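Local atomic coordinates of FeoA (Thermococcus thioreducens, PDB entry 3E19), a protein that probably takes part in regulating ferrous iron uptake, as a small metal-binding protein with an SH3-like beta-barrel fold. Residues L2-M10 with K66-K76. Sequence-based numbering, arbitrary orientation.
Sequences LMVVPLSEM and KGLAGRVMVRK
V5 and V74 form the hydrogen-bonded pair at the middle of an antiparallel ladder that joins strand 4-6 to strand 72-76, the first and last strands of the SH3-like barrel. V5 N binds V74 O and V74 N binds V5 O, the latter at 2.8 Å. K76 N to M3 O and L7 N to V72 O extend the ladder at its two ends.

The side of V74 that faces the core is buried, together with L7, M10, A69 and V72. The sulfur of M10 lies across V74, its SD 3.8 Å from V74 CG1, while L7 CB sits 4.1 Å from V74 CG2, and I42 and V44 of strand 41-46 back this cluster. L7 CG also touches A69 CB as the 3-10 turn 7-9 meets helix 66-69, where S8 N gives A69 O a weak hydrogen bond.

On the other side, P6 and M73 lie side by side. Bends at chi2 (-57°) and chi3 (-49°) fold the M73 thioether back over the neighbouring strand, bringing SD to P6 CG. M73 CE lies 3.5 Å from V5 C, over the peptide leading to P6, and also touches V4 CG1. Replacing M73 by an alanine would remove SD and CE, and is likely to uncover that peptide and leave the P6 ring and V4 CG1 without their apolar neighbour. Toward the chain ends the contact is more exposed to solvent: L2 CD2 rests 4.1 Å above the centre of the R75 guanidinium plane, and the aliphatic chain of K76 runs beside M3 CB.

With no salt bridge between the segments, main-chain hydrogen bonds largely hold strand 4-6 on strand 72-76, and burial of apolar groups secures its inner side.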
ATOM      1  N   LEU C   2       2.556 -28.392  33.880  1.00 29.63           N
ATOM      2  CA  LEU C   2       2.157 -27.598  32.750  1.00 26.93           C
ATOM      3  C   LEU C   2       3.272 -26.571  32.573  1.00 25.43           C
ATOM      4  O   LEU C   2       3.657 -25.938  33.538  1.00 23.41           O
ATOM      5  CB  LEU C   2       0.815 -26.925  33.036  1.00 25.42           C
ATOM      6  CG  LEU C   2       0.300 -25.977  31.958  1.00 25.30           C
ATOM      7  CD1 LEU C   2      -0.030 -26.715  30.653  1.00 24.46           C
ATOM      8  CD2 LEU C   2      -0.902 -25.196  32.468  1.00 22.76           C
ATOM      9  N   MET C   3       3.780 -26.389  31.346  1.00 25.05           N
ATOM     10  CA  MET C   3       4.832 -25.412  31.094  1.00 25.69           C
ATOM     11  C   MET C   3       4.205 -24.101  30.672  1.00 24.70           C
ATOM     12  O   MET C   3       3.597 -24.028  29.616  1.00 25.37           O
ATOM     13  CB  MET C   3       5.783 -25.908  30.003  1.00 26.93           C
ATOM     14  CG  MET C   3       6.608 -27.172  30.401  1.00 32.43           C
ATOM     15  SD  MET C   3       7.647 -26.824  31.842  1.00 42.74           S
ATOM     16  CE  MET C   3       8.589 -25.399  31.261  1.00 40.16           C
ATOM     17  N   VAL C   4       4.322 -23.098  31.537  1.00 23.82           N
ATOM     18  CA  VAL C   4       3.832 -21.776  31.288  1.00 22.86           C
ATOM     19  C   VAL C   4       5.012 -20.849  31.396  1.00 21.75           C
ATOM     20  O   VAL C   4       5.606 -20.684  32.460  1.00 21.16           O
ATOM     21  CB  VAL C   4       2.769 -21.372  32.285  1.00 23.07           C
ATOM     22  CG1 VAL C   4       2.368 -19.899  32.069  1.00 22.24           C
ATOM     23  CG2 VAL C   4       1.564 -22.330  32.179  1.00 21.31           C
ATOM     24  N   VAL C   5       5.383 -20.278  30.269  1.00 20.97           N
ATOM     25  CA  VAL C   5       6.648 -19.523  30.196  1.00 20.87           C
ATOM     26  C   VAL C   5       6.471 -18.288  29.359  1.00 20.20           C
ATOM     27  O   VAL C   5       5.575 -18.266  28.521  1.00 19.71           O
ATOM     28  CB  VAL C   5       7.736 -20.383  29.550  1.00 20.77           C
ATOM     29  CG1 VAL C   5       8.044 -21.595  30.439  1.00 22.63           C
ATOM     30  CG2 VAL C   5       7.354 -20.782  28.174  1.00 20.18           C
ATOM     31  N   PRO C   6       7.303 -17.254  29.587  1.00 19.98           N
ATOM     32  CA  PRO C   6       7.306 -16.103  28.700  1.00 19.56           C
ATOM     33  C   PRO C   6       7.774 -16.457  27.299  1.00 19.50           C
ATOM     34  O   PRO C   6       8.614 -17.341  27.102  1.00 19.76           O
ATOM     35  CB  PRO C   6       8.290 -15.129  29.375  1.00 19.71           C
ATOM     36  CG  PRO C   6       8.419 -15.625  30.779  1.00 21.11           C
ATOM     37  CD  PRO C   6       8.280 -17.090  30.682  1.00 19.87           C
ATOM     38  N   LEU C   7       7.232 -15.765  26.312  1.00 18.65           N
ATOM     39  CA  LEU C   7       7.591 -16.060  24.952  1.00 18.55           C
ATOM     40  C   LEU C   7       9.097 -15.897  24.794  1.00 19.17           C
ATOM     41  O   LEU C   7       9.693 -16.633  24.040  1.00 19.40           O
ATOM     42  CB  LEU C   7       6.816 -15.162  24.005  1.00 17.64           C
ATOM     43  CG  LEU C   7       7.246 -15.076  22.555  1.00 19.81           C
ATOM     44  CD1 LEU C   7       7.143 -16.425  21.979  1.00 23.27           C
ATOM     45  CD2 LEU C   7       6.333 -14.053  21.856  1.00 18.67           C
ATOM     46  N   SER C   8       9.692 -14.949  25.516  1.00 20.45           N
ATOM     47  CA  SER C   8      11.163 -14.716  25.530  1.00 22.36           C
ATOM     48  C   SER C   8      12.005 -15.942  25.880  1.00 23.47           C
ATOM     49  O   SER C   8      13.205 -15.976  25.553  1.00 25.26           O
ATOM     50  CB  SER C   8      11.502 -13.591  26.504  1.00 21.87           C
ATOM     51  OG  SER C   8      11.050 -13.889  27.822  1.00 23.32           O
ATOM     52  N   GLU C   9      11.404 -16.932  26.544  1.00 23.88           N
ATOM     53  CA  GLU C   9      12.101 -18.139  26.941  1.00 25.37           C
ATOM     54  C   GLU C   9      11.873 -19.317  26.022  1.00 25.93           C
ATOM     55  O   GLU C   9      12.409 -20.373  26.267  1.00 26.93           O
ATOM     56  CB  GLU C   9      11.777 -18.505  28.403  1.00 26.02           C
ATOM     57  CG  GLU C   9      12.415 -17.524  29.324  1.00 28.77           C
ATOM     58  CD  GLU C   9      11.916 -17.583  30.758  1.00 33.71           C
ATOM     59  OE1 GLU C   9      11.379 -18.632  31.183  1.00 35.31           O
ATOM     60  OE2 GLU C   9      12.081 -16.541  31.448  1.00 39.65           O
ATOM     61  N   MET C  10      11.128 -19.131  24.941  1.00 25.68           N
ATOM     62  CA  MET C  10      10.797 -20.231  24.070  1.00 25.47           C
ATOM     63  C   MET C  10      11.761 -20.287  22.895  1.00 25.35           C
ATOM     64  O   MET C  10      12.327 -19.305  22.485  1.00 26.72           O
ATOM     65  CB  MET C  10       9.377 -20.081  23.558  1.00 24.98           C
ATOM     66  CG  MET C  10       8.374 -20.224  24.648  1.00 26.33           C
ATOM     67  SD  MET C  10       6.722 -19.872  24.041  1.00 27.65           S
ATOM     68  CE  MET C  10       6.421 -21.344  23.031  1.00 30.87           C
ATOM     69  N   LYS C  66      13.185  -9.402  22.607  1.00 22.47           N
ATOM     70  CA  LYS C  66      13.153 -10.207  23.828  1.00 23.69           C
ATOM     71  C   LYS C  66      12.452  -9.506  24.971  1.00 23.57           C
ATOM     72  O   LYS C  66      11.712 -10.138  25.755  1.00 23.63           O
ATOM     73  CB  LYS C  66      14.577 -10.570  24.292  1.00 24.80           C
ATOM     74  CG  LYS C  66      15.235 -11.643  23.462  1.00 28.45           C
ATOM     75  CD  LYS C  66      16.026 -12.638  24.286  1.00 34.01           C
ATOM     76  CE  LYS C  66      15.994 -14.040  23.614  1.00 37.70           C
ATOM     77  NZ  LYS C  66      17.300 -14.779  23.745  1.00 39.89           N
ATOM     78  N   GLY C  67      12.702  -8.213  25.120  1.00 22.12           N
ATOM     79  CA  GLY C  67      12.008  -7.434  26.178  1.00 22.83           C
ATOM     80  C   GLY C  67      10.489  -7.478  26.093  1.00 22.39           C
ATOM     81  O   GLY C  67       9.818  -7.835  27.073  1.00 23.17           O
ATOM     82  N   LEU C  68       9.930  -7.147  24.922  1.00 21.44           N
ATOM     83  CA  LEU C  68       8.484  -7.156  24.765  1.00 20.31           C
ATOM     84  C   LEU C  68       7.934  -8.585  24.864  1.00 20.17           C
ATOM     85  O   LEU C  68       6.853  -8.788  25.448  1.00 20.77           O
ATOM     86  CB  LEU C  68       8.016  -6.478  23.460  1.00 20.77           C
ATOM     87  CG  LEU C  68       6.506  -6.214  23.367  1.00 20.35           C
ATOM     88  CD1 LEU C  68       5.928  -5.375  24.538  1.00 22.72           C
ATOM     89  CD2 LEU C  68       6.131  -5.573  22.032  1.00 21.33           C
ATOM     90  N   ALA C  69       8.685  -9.541  24.332  1.00 18.67           N
ATOM     91  CA  ALA C  69       8.363 -10.960  24.393  1.00 18.85           C
ATOM     92  C   ALA C  69       8.290 -11.525  25.839  1.00 19.25           C
ATOM     93  O   ALA C  69       7.529 -12.446  26.107  1.00 20.44           O
ATOM     94  CB  ALA C  69       9.348 -11.748  23.554  1.00 17.41           C
ATOM     95  N   GLY C  70       9.013 -10.924  26.774  1.00 20.04           N
ATOM     96  CA  GLY C  70       8.869 -11.217  28.190  1.00 20.17           C
ATOM     97  C   GLY C  70       7.511 -10.938  28.798  1.00 19.92           C
ATOM     98  O   GLY C  70       7.155 -11.483  29.850  1.00 20.78           O
ATOM     99  N   ARG C  71       6.741 -10.078  28.158  1.00 19.64           N
ATOM    100  CA  ARG C  71       5.399  -9.793  28.578  1.00 20.15           C
ATOM    101  C   ARG C  71       4.344 -10.761  28.070  1.00 19.11           C
ATOM    102  O   ARG C  71       3.175 -10.645  28.490  1.00 18.48           O
ATOM    103  CB  ARG C  71       4.944  -8.416  28.106  1.00 21.21           C
ATOM    104  CG  ARG C  71       5.884  -7.312  28.430  1.00 27.41           C
ATOM    105  CD  ARG C  71       6.024  -6.970  29.874  1.00 35.41           C
ATOM    106  NE  ARG C  71       6.510  -5.586  29.867  1.00 40.28           N
ATOM    107  CZ  ARG C  71       5.908  -4.535  30.428  1.00 43.39           C
ATOM    108  NH1 ARG C  71       4.796  -4.670  31.144  1.00 44.41           N
ATOM    109  NH2 ARG C  71       6.469  -3.332  30.314  1.00 43.90           N
ATOM    110  N   VAL C  72       4.714 -11.679  27.169  1.00 17.87           N
ATOM    111  CA  VAL C  72       3.765 -12.616  26.627  1.00 17.03           C
ATOM    112  C   VAL C  72       3.890 -13.971  27.372  1.00 18.72           C
ATOM    113  O   VAL C  72       4.891 -14.644  27.229  1.00 18.89           O
ATOM    114  CB  VAL C  72       3.946 -12.774  25.122  1.00 16.58           C
ATOM    115  CG1 VAL C  72       2.902 -13.695  24.548  1.00 17.77           C
ATOM    116  CG2 VAL C  72       3.903 -11.441  24.447  1.00 17.06           C
ATOM    117  N   MET C  73       2.901 -14.367  28.181  1.00 18.61           N
ATOM    118  CA  MET C  73       2.981 -15.667  28.879  1.00 19.03           C
ATOM    119  C   MET C  73       2.275 -16.709  28.045  1.00 18.11           C
ATOM    120  O   MET C  73       1.122 -16.524  27.624  1.00 18.73           O
ATOM    121  CB  MET C  73       2.300 -15.591  30.281  1.00 20.91           C
ATOM    122  CG  MET C  73       2.964 -14.620  31.228  1.00 24.52           C
ATOM    123  SD  MET C  73       4.724 -15.026  31.466  1.00 31.92           S
ATOM    124  CE  MET C  73       4.503 -16.825  31.809  1.00 15.22           C
ATOM    125  N   VAL C  74       2.923 -17.819  27.818  1.00 16.51           N
ATOM    126  CA  VAL C  74       2.447 -18.777  26.856  1.00 17.36           C
ATOM    127  C   VAL C  74       2.363 -20.123  27.571  1.00 18.35           C
ATOM    128  O   VAL C  74       3.277 -20.477  28.335  1.00 18.61           O
ATOM    129  CB  VAL C  74       3.414 -18.844  25.680  1.00 17.58           C
ATOM    130  CG1 VAL C  74       2.963 -19.845  24.603  1.00 17.15           C
ATOM    131  CG2 VAL C  74       3.548 -17.443  25.088  1.00 14.23           C
ATOM    132  N   ARG C  75       1.298 -20.866  27.322  1.00 18.82           N
ATOM    133  CA  ARG C  75       1.295 -22.282  27.693  1.00 20.30           C
ATOM    134  C   ARG C  75       1.744 -23.121  26.507  1.00 21.33           C
ATOM    135  O   ARG C  75       1.163 -23.030  25.436  1.00 20.72           O
ATOM    136  CB  ARG C  75      -0.070 -22.722  28.175  1.00 19.76           C
ATOM    137  CG  ARG C  75      -1.241 -22.607  27.208  1.00 19.26           C
ATOM    138  CD  ARG C  75      -2.520 -23.023  27.990  1.00 22.13           C
ATOM    139  NE  ARG C  75      -2.555 -24.453  28.302  1.00 21.03           N
ATOM    140  CZ  ARG C  75      -3.408 -25.034  29.162  1.00 23.52           C
ATOM    141  NH1 ARG C  75      -3.350 -26.349  29.330  1.00 21.55           N
ATOM    142  NH2 ARG C  75      -4.256 -24.315  29.910  1.00 22.28           N
ATOM    143  N   LYS C  76       2.821 -23.886  26.695  1.00 22.67           N
ATOM    144  CA  LYS C  76       3.375 -24.728  25.637  1.00 26.21           C
ATOM    145  C   LYS C  76       2.427 -25.846  25.304  1.00 26.42           C
ATOM    146  O   LYS C  76       1.703 -26.368  26.180  1.00 25.46           O
ATOM    147  CB  LYS C  76       4.721 -25.312  26.050  1.00 26.48           C
ATOM    148  CG  LYS C  76       5.810 -24.243  26.091  1.00 30.42           C
ATOM    149  CD  LYS C  76       7.183 -24.784  26.584  1.00 31.15           C
ATOM    150  CE  LYS C  76       8.021 -25.349  25.441  1.00 36.82           C
ATOM    151  NZ  LYS C  76       9.452 -25.592  25.909  1.00 37.07           N
TER